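Side-chain contacts in ribonucleoside-diphosphate reductase (Pseudomonas aeruginosa, PDB 5IM3), which probably reduces ribonucleoside diphosphates to 2'-deoxyribonucleoside diphosphates for DNA synthesis, with thioredoxin as reductant and under allosteric control by nucleotides: residues A[621-626]-A[693-698]; A[341-346]-A[627-632]; A[687-692]-A[864-869]. All coordinates share one frame; numbering follows the deposited sequence.

Contact 1: A[621-626]-A[693-698]; sequences AKLEKT and SYYAIQ
Glu624 lies across the ring of Tyr695 where two helices of the alpha-beta barrel domain run side by side. Helix 620-640 belongs to the crossover between the parallel strands 600-608 and 659-663, and helix 679-707 follows the second of them. The short helical segments point roughly the same way, with a crossing angle of -34° and axes 9.2 Å apart at their closest. The main interaction is a CH-pi contact: Glu624 CB sits over the centre of the Tyr695 ring, 3.6 Å from its centroid. With CG anti to the backbone N (chi1 174°) and the rest of the chain extended, the glutamate continues over the CD1-CE1 side of the ring. Its carboxylate thus comes down almost flat, 14° from the ring plane, and OE1 reaches to 3.5 Å from Tyr695 CE1. The ring also rests against the helix backbone, its CD2 atom lying 3.8 Å from Glu624 CA. Apolar packing is added by Leu623, whose CG approaches Tyr695 CD2 obliquely at 4.3 Å. This leucine also touches Ala691 and Ile692, about one turn earlier on helix 679-707. Among the polar groups, the carboxylate of Glu624 has the end of Gln698 beside it and a long, weak ion pair with Lys628. Within helix 620-640, Thr626 turns its hydroxyl back onto the preceding turn and also bonds to His612, and its OG1 donates to Leu623 O over 2.8 Å.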
loop_
_atom_site.group_PDB
_atom_site.type_symbol
_atom_site.label_atom_id
_atom_site.label_comp_id
_atom_site.label_asym_id
_atom_site.label_seq_id
_atom_site.Cartn_x
_atom_site.Cartn_y
_atom_site.Cartn_z
ATOM N N ALA A 621 -48.208 6.122 -34.984
ATOM C CA ALA A 621 -49.488 5.461 -35.227
ATOM C C ALA A 621 -49.437 3.987 -34.840
ATOM O O ALA A 621 -50.317 3.491 -34.127
ATOM C CB ALA A 621 -49.882 5.616 -36.696
ATOM N N LYS A 622 -48.415 3.265 -35.310
ATOM C CA LYS A 622 -48.311 1.844 -34.996
ATOM C C LYS A 622 -48.123 1.620 -33.503
ATOM O O LYS A 622 -48.512 0.571 -32.976
ATOM C CB LYS A 622 -47.153 1.221 -35.777
ATOM C CG LYS A 622 -47.029 -0.288 -35.617
ATOM C CD LYS A 622 -45.827 -0.839 -36.370
ATOM C CE LYS A 622 -45.731 -2.351 -36.223
ATOM N NZ LYS A 622 -44.511 -2.903 -36.873
ATOM N N LEU A 623 -47.539 2.597 -32.808
ATOM C CA LEU A 623 -47.284 2.451 -31.380
ATOM C C LEU A 623 -48.586 2.393 -30.591
ATOM O O LEU A 623 -48.712 1.604 -29.647
ATOM C CB LEU A 623 -46.411 3.606 -30.897
ATOM C CG LEU A 623 -45.911 3.556 -29.454
ATOM C CD1 LEU A 623 -45.001 2.357 -29.224
ATOM C CD2 LEU A 623 -45.191 4.855 -29.133
ATOM N N GLU A 624 -49.567 3.220 -30.961
ATOM C CA GLU A 624 -50.842 3.214 -30.252
ATOM C C GLU A 624 -51.521 1.853 -30.354
ATOM O O GLU A 624 -52.029 1.330 -29.355
ATOM C CB GLU A 624 -51.752 4.312 -30.803
ATOM C CG GLU A 624 -53.163 4.290 -30.229
ATOM C CD GLU A 624 -53.983 5.498 -30.631
ATOM O OE1 GLU A 624 -53.505 6.297 -31.464
ATOM O OE2 GLU A 624 -55.108 5.650 -30.110
ATOM N N LYS A 625 -51.534 1.262 -31.552
ATOM C CA LYS A 625 -52.187 -0.030 -31.736
ATOM C C LYS A 625 -51.543 -1.108 -30.873
ATOM O O LYS A 625 -52.242 -1.930 -30.269
ATOM C CB LYS A 625 -52.144 -0.427 -33.209
ATOM C CG LYS A 625 -52.989 0.467 -34.097
ATOM C CD LYS A 625 -52.227 0.882 -35.336
ATOM C CE LYS A 625 -53.047 1.809 -36.208
ATOM N NZ LYS A 625 -52.271 2.255 -37.395
ATOM N N THR A 626 -50.212 -1.124 -30.801
ATOM C CA THR A 626 -49.534 -2.145 -30.010
ATOM C C THR A 626 -49.753 -1.926 -28.516
ATOM O O THR A 626 -49.946 -2.888 -27.765
ATOM C CB THR A 626 -48.044 -2.152 -30.338
ATOM O OG1 THR A 626 -47.502 -0.851 -30.090
ATOM C CG2 THR A 626 -47.820 -2.529 -31.803
ATOM N N SER A 693 -46.863 6.638 -22.854
ATOM C CA SER A 693 -47.667 6.924 -21.669
ATOM C C SER A 693 -49.075 7.359 -22.049
ATOM O O SER A 693 -50.063 6.882 -21.478
ATOM C CB SER A 693 -46.990 8.003 -20.831
ATOM O OG SER A 693 -47.895 8.531 -19.886
ATOM N N TYR A 694 -49.182 8.286 -23.003
ATOM C CA TYR A 694 -50.489 8.738 -23.462
ATOM C C TYR A 694 -51.335 7.561 -23.931
ATOM O O TYR A 694 -52.490 7.404 -23.519
ATOM C CB TYR A 694 -50.307 9.761 -24.585
ATOM C CG TYR A 694 -51.570 10.480 -24.997
ATOM C CD1 TYR A 694 -52.455 9.910 -25.901
ATOM C CD2 TYR A 694 -51.871 11.740 -24.491
ATOM C CE1 TYR A 694 -53.605 10.566 -26.285
ATOM C CE2 TYR A 694 -53.021 12.406 -24.872
ATOM C CZ TYR A 694 -53.884 11.813 -25.766
ATOM O OH TYR A 694 -55.029 12.471 -26.147
ATOM N N TYR A 695 -50.763 6.710 -24.785
ATOM C CA TYR A 695 -51.506 5.577 -25.325
ATOM C C TYR A 695 -51.838 4.559 -24.243
ATOM O O TYR A 695 -52.952 4.024 -24.206
ATOM C CB TYR A 695 -50.703 4.932 -26.453
ATOM C CG TYR A 695 -50.465 5.873 -27.609
ATOM C CD1 TYR A 695 -51.479 6.709 -28.055
ATOM C CD2 TYR A 695 -49.229 5.940 -28.240
ATOM C CE1 TYR A 695 -51.283 7.571 -29.096
ATOM C CE2 TYR A 695 -49.024 6.808 -29.289
ATOM C CZ TYR A 695 -50.067 7.618 -29.700
ATOM O OH TYR A 695 -49.890 8.483 -30.730
ATOM N N ALA A 696 -50.889 4.274 -23.353
ATOM C CA ALA A 696 -51.153 3.324 -22.279
ATOM C C ALA A 696 -52.282 3.820 -21.385
ATOM O O ALA A 696 -53.219 3.076 -21.070
ATOM C CB ALA A 696 -49.879 3.082 -21.469
ATOM N N ILE A 697 -52.220 5.089 -20.978
ATOM C CA ILE A 697 -53.290 5.651 -20.163
ATOM C C ILE A 697 -54.600 5.645 -20.939
ATOM O O ILE A 697 -55.657 5.294 -20.401
ATOM C CB ILE A 697 -52.905 7.065 -19.685
ATOM C CG1 ILE A 697 -51.728 6.978 -18.703
ATOM C CG2 ILE A 697 -54.106 7.763 -19.033
ATOM C CD1 ILE A 697 -51.186 8.317 -18.248
ATOM N N GLN A 698 -54.552 6.024 -22.220
ATOM C CA GLN A 698 -55.762 6.014 -23.037
ATOM C C GLN A 698 -56.332 4.606 -23.163
ATOM O O GLN A 698 -57.556 4.420 -23.146
ATOM C CB GLN A 698 -55.464 6.597 -24.418
ATOM C CG GLN A 698 -56.686 6.722 -25.305
ATOM C CD GLN A 698 -56.362 7.288 -26.671
ATOM O OE1 GLN A 698 -55.374 6.903 -27.295
ATOM N NE2 GLN A 698 -57.191 8.212 -27.140
#

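Contact 2: A[341-346]-A[627-632]; sequences AIEFYN and VKTAVR
Glu343 of helix 337-349 and Thr629 of helix 620-640 reach toward each other from opposite directions. Glu343 sets out with CG anti to its own backbone nitrogen (chi1 -179°), and the extended chain carries the carboxylate straight across to the other helix. Its CB only starts the chain on this course. CG is the first atom to touch, 3.7 Å from the methyl Thr629 CG2. CD follows, 3.5 Å from Thr629 OG1. At the tip the two oxygens part company. OE2 accepts a short hydrogen bond of 2.5 Å from Thr629 OG1 through its anti lone pair, the one turned away from the other oxygen, whereas OE1 is held in a salt bridge by Arg340 of its own helix. With both oxygens engaged, rotation of the carboxylate is restrained, and the nearby Arg340 probably helps keep it ionised. The methyl of Thr629 is also used: CG2 stands at the edge of the Phe344 ring, 3.8 Å from CD1. Further along that rim, Arg632 CD meets Phe344 CZ at 4.1 Å, at the edge of the ring and near its plane. The arginine runs on to a guanidinium bound in salt bridges to Glu334 and Glu706, while its CD is what meets Phe344. The segment axes pass 10.3 Å apart at 114°, a steep crossing in which few residues meet. Such a buried helix-helix crossing, bridged by one side-chain hydrogen bond, joins the all-alpha domain to the barrel domain of this reductase large chain.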
loop_
_atom_site.group_PDB
_atom_site.type_symbol
_atom_site.label_atom_id
_atom_site.label_comp_id
_atom_site.label_asym_id
_atom_site.label_seq_id
_atom_site.Cartn_x
_atom_site.Cartn_y
_atom_site.Cartn_z
ATOM N N ALA A 341 -57.748 -13.840 -29.472
ATOM C CA ALA A 341 -56.585 -14.716 -29.576
ATOM C C ALA A 341 -55.752 -14.372 -30.804
ATOM O O ALA A 341 -54.518 -14.359 -30.743
ATOM C CB ALA A 341 -57.025 -16.180 -29.620
ATOM N N ILE A 342 -56.410 -14.081 -31.930
ATOM C CA ILE A 342 -55.682 -13.685 -33.130
ATOM C C ILE A 342 -54.999 -12.339 -32.918
ATOM O O ILE A 342 -53.849 -12.140 -33.328
ATOM C CB ILE A 342 -56.631 -13.662 -34.345
ATOM C CG1 ILE A 342 -57.100 -15.083 -34.672
ATOM C CG2 ILE A 342 -55.953 -13.023 -35.561
ATOM C CD1 ILE A 342 -58.219 -15.144 -35.698
ATOM N N GLU A 343 -55.692 -11.395 -32.280
ATOM C CA GLU A 343 -55.078 -10.106 -31.975
ATOM C C GLU A 343 -53.836 -10.283 -31.102
ATOM O O GLU A 343 -52.818 -9.616 -31.319
ATOM C CB GLU A 343 -56.096 -9.193 -31.287
ATOM C CG GLU A 343 -55.575 -7.798 -30.938
ATOM C CD GLU A 343 -56.548 -7.005 -30.078
ATOM O OE1 GLU A 343 -57.658 -7.509 -29.810
ATOM O OE2 GLU A 343 -56.199 -5.878 -29.665
ATOM N N PHE A 344 -53.895 -11.187 -30.120
ATOM C CA PHE A 344 -52.743 -11.391 -29.245
ATOM C C PHE A 344 -51.637 -12.158 -29.960
ATOM O O PHE A 344 -50.448 -11.905 -29.728
ATOM C CB PHE A 344 -53.159 -12.137 -27.972
ATOM C CG PHE A 344 -54.251 -11.458 -27.184
ATOM C CD1 PHE A 344 -54.562 -10.122 -27.389
ATOM C CD2 PHE A 344 -54.964 -12.166 -26.228
ATOM C CE1 PHE A 344 -55.564 -9.511 -26.663
ATOM C CE2 PHE A 344 -55.967 -11.558 -25.499
ATOM C CZ PHE A 344 -56.265 -10.230 -25.716
ATOM N N TYR A 345 -52.005 -13.110 -30.819
ATOM C CA TYR A 345 -50.997 -13.866 -31.552
ATOM C C TYR A 345 -50.232 -12.970 -32.516
ATOM O O TYR A 345 -49.006 -13.075 -32.634
ATOM C CB TYR A 345 -51.647 -15.025 -32.306
ATOM C CG TYR A 345 -50.797 -15.535 -33.448
ATOM C CD1 TYR A 345 -49.738 -16.405 -33.219
ATOM C CD2 TYR A 345 -51.046 -15.134 -34.753
ATOM C CE1 TYR A 345 -48.955 -16.864 -34.260
ATOM C CE2 TYR A 345 -50.273 -15.586 -35.800
ATOM C CZ TYR A 345 -49.230 -16.451 -35.551
ATOM O OH TYR A 345 -48.462 -16.899 -36.602
ATOM N N ASN A 346 -50.941 -12.085 -33.223
ATOM C CA ASN A 346 -50.277 -11.193 -34.166
ATOM C C ASN A 346 -49.305 -10.264 -33.453
ATOM O O ASN A 346 -48.217 -9.980 -33.965
ATOM C CB ASN A 346 -51.315 -10.386 -34.942
ATOM C CG ASN A 346 -52.052 -11.223 -35.969
ATOM O OD1 ASN A 346 -51.515 -12.201 -36.491
ATOM N ND2 ASN A 346 -53.289 -10.841 -36.265
ATOM N N VAL A 627 -49.735 -0.669 -28.068
ATOM C CA VAL A 627 -49.947 -0.385 -26.651
ATOM C C VAL A 627 -51.368 -0.756 -26.242
ATOM O O VAL A 627 -51.587 -1.337 -25.173
ATOM C CB VAL A 627 -49.637 1.092 -26.345
ATOM C CG1 VAL A 627 -50.062 1.450 -24.921
ATOM C CG2 VAL A 627 -48.157 1.364 -26.526
ATOM N N LYS A 628 -52.353 -0.418 -27.076
ATOM C CA LYS A 628 -53.736 -0.756 -26.755
ATOM C C LYS A 628 -53.899 -2.253 -26.533
ATOM O O LYS A 628 -54.562 -2.678 -25.579
ATOM C CB LYS A 628 -54.667 -0.281 -27.869
ATOM C CG LYS A 628 -54.991 1.203 -27.829
ATOM C CD LYS A 628 -56.019 1.564 -28.897
ATOM C CE LYS A 628 -56.638 2.929 -28.648
ATOM N NZ LYS A 628 -57.797 3.178 -29.553
ATOM N N THR A 629 -53.303 -3.069 -27.406
ATOM C CA THR A 629 -53.419 -4.514 -27.256
ATOM C C THR A 629 -52.562 -5.026 -26.107
ATOM O O THR A 629 -52.948 -5.984 -25.431
ATOM C CB THR A 629 -53.032 -5.211 -28.559
ATOM O OG1 THR A 629 -53.911 -4.784 -29.604
ATOM C CG2 THR A 629 -53.128 -6.727 -28.417
ATOM N N ALA A 630 -51.402 -4.407 -25.879
ATOM C CA ALA A 630 -50.537 -4.817 -24.778
ATOM C C ALA A 630 -51.246 -4.656 -23.439
ATOM O O ALA A 630 -51.247 -5.572 -22.609
ATOM C CB ALA A 630 -49.245 -4.002 -24.801
ATOM N N VAL A 631 -51.855 -3.490 -23.210
ATOM C CA VAL A 631 -52.523 -3.240 -21.937
ATOM C C VAL A 631 -53.657 -4.235 -21.728
ATOM O O VAL A 631 -53.860 -4.741 -20.620
ATOM C CB VAL A 631 -53.023 -1.783 -21.872
ATOM C CG1 VAL A 631 -53.855 -1.552 -20.611
ATOM C CG2 VAL A 631 -51.846 -0.814 -21.917
ATOM N N ARG A 632 -54.415 -4.532 -22.787
ATOM C CA ARG A 632 -55.496 -5.502 -22.660
ATOM C C ARG A 632 -54.957 -6.866 -22.247
ATOM O O ARG A 632 -55.490 -7.507 -21.334
ATOM C CB ARG A 632 -56.272 -5.611 -23.971
ATOM C CG ARG A 632 -57.521 -6.473 -23.860
ATOM C CD ARG A 632 -58.223 -6.637 -25.202
ATOM N NE ARG A 632 -59.508 -7.314 -25.060
ATOM C CZ ARG A 632 -60.661 -6.696 -24.825
ATOM N NH1 ARG A 632 -60.703 -5.376 -24.704
ATOM N NH2 ARG A 632 -61.780 -7.402 -24.709
#

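Contact 3: A[687-692]-A[864-869]; sequences QSMEAI and SRRQKW
In the alpha-beta barrel domain, helix 679-707 is packed on one side against barrel strand 659-663, where Met689 touches Ile662, and here it receives segment 864-869, far along the chain. Trp869 lays its indole over Glu690, and the aliphatic part of Arg866 crosses Met689 at a slant. The first pair is a CH-pi contact: Glu690 CG stands over the six-membered ring, 3.5 Å from its centroid. CB lies closer to the bond shared by the two rings, 3.4 Å from Trp869 CE2. Because CG is anti to the backbone N (chi1 -176°) and the chain stays extended, the carboxylate follows the indole in nearly parallel fashion, its plane only 6° from that of the ring, and OE2 comes to 3.5 Å from Trp869 CH2. This buried carboxylate is satisfied at both oxygens, OE1 by Thr747 and OE2 by Trp750. The opposite face of the indole carries Lys868 CB, 4.1 Å above the plane and toward the rim, which sandwiches the ring between two aliphatic groups. Asp686, one turn before Glu690, accepts a hydrogen bond from Trp869 NE1 at OD1, which helps fix the turn of the indole, and its OD2 forms a salt bridge with Lys868 NZ. Arg866 NE is hydrogen-bonded to Gln874, and the arginine makes a cation-pi contact with Phe665. Met689 touches both residues with the start of its chain: its CB lies 3.8 Å from Trp869 CD1, and its CG abuts the arginine chain, 3.5 Å from Arg866 CG.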
loop_
_atom_site.group_PDB
_atom_site.type_symbol
_atom_site.label_atom_id
_atom_site.label_comp_id
_atom_site.label_asym_id
_atom_site.label_seq_id
_atom_site.Cartn_x
_atom_site.Cartn_y
_atom_site.Cartn_z
ATOM N N GLN A 687 -39.655 12.026 -25.169
ATOM C CA GLN A 687 -40.842 12.062 -26.016
ATOM C C GLN A 687 -41.391 10.670 -26.299
ATOM O O GLN A 687 -42.610 10.503 -26.419
ATOM C CB GLN A 687 -40.515 12.777 -27.323
ATOM C CG GLN A 687 -40.042 14.204 -27.125
ATOM C CD GLN A 687 -39.534 14.832 -28.404
ATOM O OE1 GLN A 687 -38.517 15.526 -28.405
ATOM N NE2 GLN A 687 -40.238 14.591 -29.504
ATOM N N SER A 688 -40.524 9.664 -26.421
ATOM C CA SER A 688 -41.017 8.312 -26.663
ATOM C C SER A 688 -41.801 7.795 -25.463
ATOM O O SER A 688 -42.818 7.109 -25.628
ATOM C CB SER A 688 -39.857 7.375 -26.998
ATOM O OG SER A 688 -38.821 7.479 -26.039
ATOM N N MET A 689 -41.353 8.118 -24.248
ATOM C CA MET A 689 -42.108 7.721 -23.065
ATOM C C MET A 689 -43.415 8.494 -22.961
ATOM O O MET A 689 -44.442 7.933 -22.563
ATOM C CB MET A 689 -41.268 7.927 -21.805
ATOM C CG MET A 689 -40.719 6.636 -21.225
ATOM S SD MET A 689 -42.015 5.435 -20.877
ATOM C CE MET A 689 -41.332 3.982 -21.667
ATOM N N GLU A 690 -43.395 9.783 -23.305
ATOM C CA GLU A 690 -44.623 10.571 -23.291
ATOM C C GLU A 690 -45.651 9.996 -24.256
ATOM O O GLU A 690 -46.853 9.992 -23.965
ATOM C CB GLU A 690 -44.311 12.026 -23.641
ATOM C CG GLU A 690 -45.515 12.952 -23.561
ATOM C CD GLU A 690 -45.212 14.356 -24.057
ATOM O OE1 GLU A 690 -44.096 14.583 -24.571
ATOM O OE2 GLU A 690 -46.096 15.232 -23.938
ATOM N N ALA A 691 -45.200 9.508 -25.414
ATOM C CA ALA A 691 -46.121 8.929 -26.386
ATOM C C ALA A 691 -46.696 7.611 -25.876
ATOM O O ALA A 691 -47.917 7.416 -25.867
ATOM C CB ALA A 691 -45.412 8.728 -27.724
ATOM N N ILE A 692 -45.827 6.690 -25.451
ATOM C CA ILE A 692 -46.300 5.425 -24.893
ATOM C C ILE A 692 -47.227 5.683 -23.712
ATOM O O ILE A 692 -48.272 5.038 -23.570
ATOM C CB ILE A 692 -45.104 4.539 -24.495
ATOM C CG1 ILE A 692 -44.266 4.200 -25.729
ATOM C CG2 ILE A 692 -45.584 3.258 -23.815
ATOM C CD1 ILE A 692 -42.982 3.459 -25.427
ATOM N N SER A 864 -34.441 10.231 -15.837
ATOM C CA SER A 864 -35.223 11.270 -15.173
ATOM C C SER A 864 -36.409 11.707 -16.025
ATOM O O SER A 864 -37.510 11.921 -15.507
ATOM C CB SER A 864 -34.336 12.472 -14.850
ATOM O OG SER A 864 -35.101 13.532 -14.299
ATOM N N ARG A 865 -36.203 11.858 -17.333
ATOM C CA ARG A 865 -37.286 12.328 -18.187
ATOM C C ARG A 865 -38.276 11.221 -18.516
ATOM O O ARG A 865 -39.461 11.501 -18.725
ATOM C CB ARG A 865 -36.723 12.932 -19.470
ATOM C CG ARG A 865 -36.226 14.350 -19.284
ATOM C CD ARG A 865 -35.001 14.576 -20.113
ATOM N NE ARG A 865 -34.427 15.903 -19.928
ATOM C CZ ARG A 865 -34.793 16.983 -20.609
ATOM N NH1 ARG A 865 -35.756 16.910 -21.519
ATOM N NH2 ARG A 865 -34.201 18.146 -20.371
ATOM N N ARG A 866 -37.820 9.970 -18.573
ATOM C CA ARG A 866 -38.761 8.867 -18.722
ATOM C C ARG A 866 -39.655 8.755 -17.494
ATOM O O ARG A 866 -40.854 8.482 -17.613
ATOM C CB ARG A 866 -38.009 7.558 -18.966
ATOM C CG ARG A 866 -37.452 7.424 -20.376
ATOM C CD ARG A 866 -36.864 6.042 -20.614
ATOM N NE ARG A 866 -35.684 5.819 -19.781
ATOM C CZ ARG A 866 -34.430 6.012 -20.178
ATOM N NH1 ARG A 866 -34.165 6.421 -21.413
ATOM N NH2 ARG A 866 -33.433 5.787 -19.334
ATOM N N GLN A 867 -39.088 8.995 -16.309
ATOM C CA GLN A 867 -39.839 8.871 -15.065
ATOM C C GLN A 867 -40.942 9.913 -14.937
ATOM O O GLN A 867 -41.828 9.756 -14.092
ATOM C CB GLN A 867 -38.886 8.981 -13.871
ATOM C CG GLN A 867 -39.507 8.603 -12.530
ATOM C CD GLN A 867 -40.126 7.219 -12.540
ATOM O OE1 GLN A 867 -39.421 6.212 -12.523
ATOM N NE2 GLN A 867 -41.453 7.164 -12.574
ATOM N N LYS A 868 -40.914 10.973 -15.746
ATOM C CA LYS A 868 -41.978 11.968 -15.677
ATOM C C LYS A 868 -43.309 11.391 -16.125
ATOM O O LYS A 868 -44.367 11.872 -15.706
ATOM C CB LYS A 868 -41.645 13.170 -16.549
ATOM C CG LYS A 868 -40.231 13.669 -16.407
ATOM C CD LYS A 868 -40.019 14.951 -17.197
ATOM C CE LYS A 868 -40.414 14.809 -18.664
ATOM N NZ LYS A 868 -40.254 16.086 -19.406
ATOM N N TRP A 869 -43.275 10.378 -16.986
ATOM C CA TRP A 869 -44.475 9.822 -17.583
ATOM C C TRP A 869 -44.849 8.462 -17.018
ATOM O O TRP A 869 -45.978 8.008 -17.231
ATOM C CB TRP A 869 -44.283 9.715 -19.100
ATOM C CG TRP A 869 -43.720 10.968 -19.699
ATOM C CD1 TRP A 869 -42.445 11.166 -20.147
ATOM C CD2 TRP A 869 -44.410 12.208 -19.897
ATOM N NE1 TRP A 869 -42.302 12.448 -20.620
ATOM C CE2 TRP A 869 -43.493 13.109 -20.474
ATOM C CE3 TRP A 869 -45.713 12.642 -19.643
ATOM C CZ2 TRP A 869 -43.841 14.416 -20.809
ATOM C CZ3 TRP A 869 -46.057 13.940 -19.976
ATOM C CH2 TRP A 869 -45.124 14.812 -20.550
#

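Two helices tie the contacts into a row: contacts 1 and 2 share helix 620-640, and contacts 1 and 3 share helix 679-707. Contact 1 is therefore the middle member, its centre about 12 Å from that of contact 2 and 13 Å from that of contact 3, while the outer two are about 22 Å apart. Val627 CG1 joins contacts 1 and 2, lying 3.3 Å from Ala696 N. Toward contact 3, Leu623 CD2 packs 3.6 Å from Ile692 CG1, and Ser693 OG makes a weak hydrogen bond to Trp869 O. All three lie away from the dATP sites; contact 2 alone reaches into the all-alpha domain.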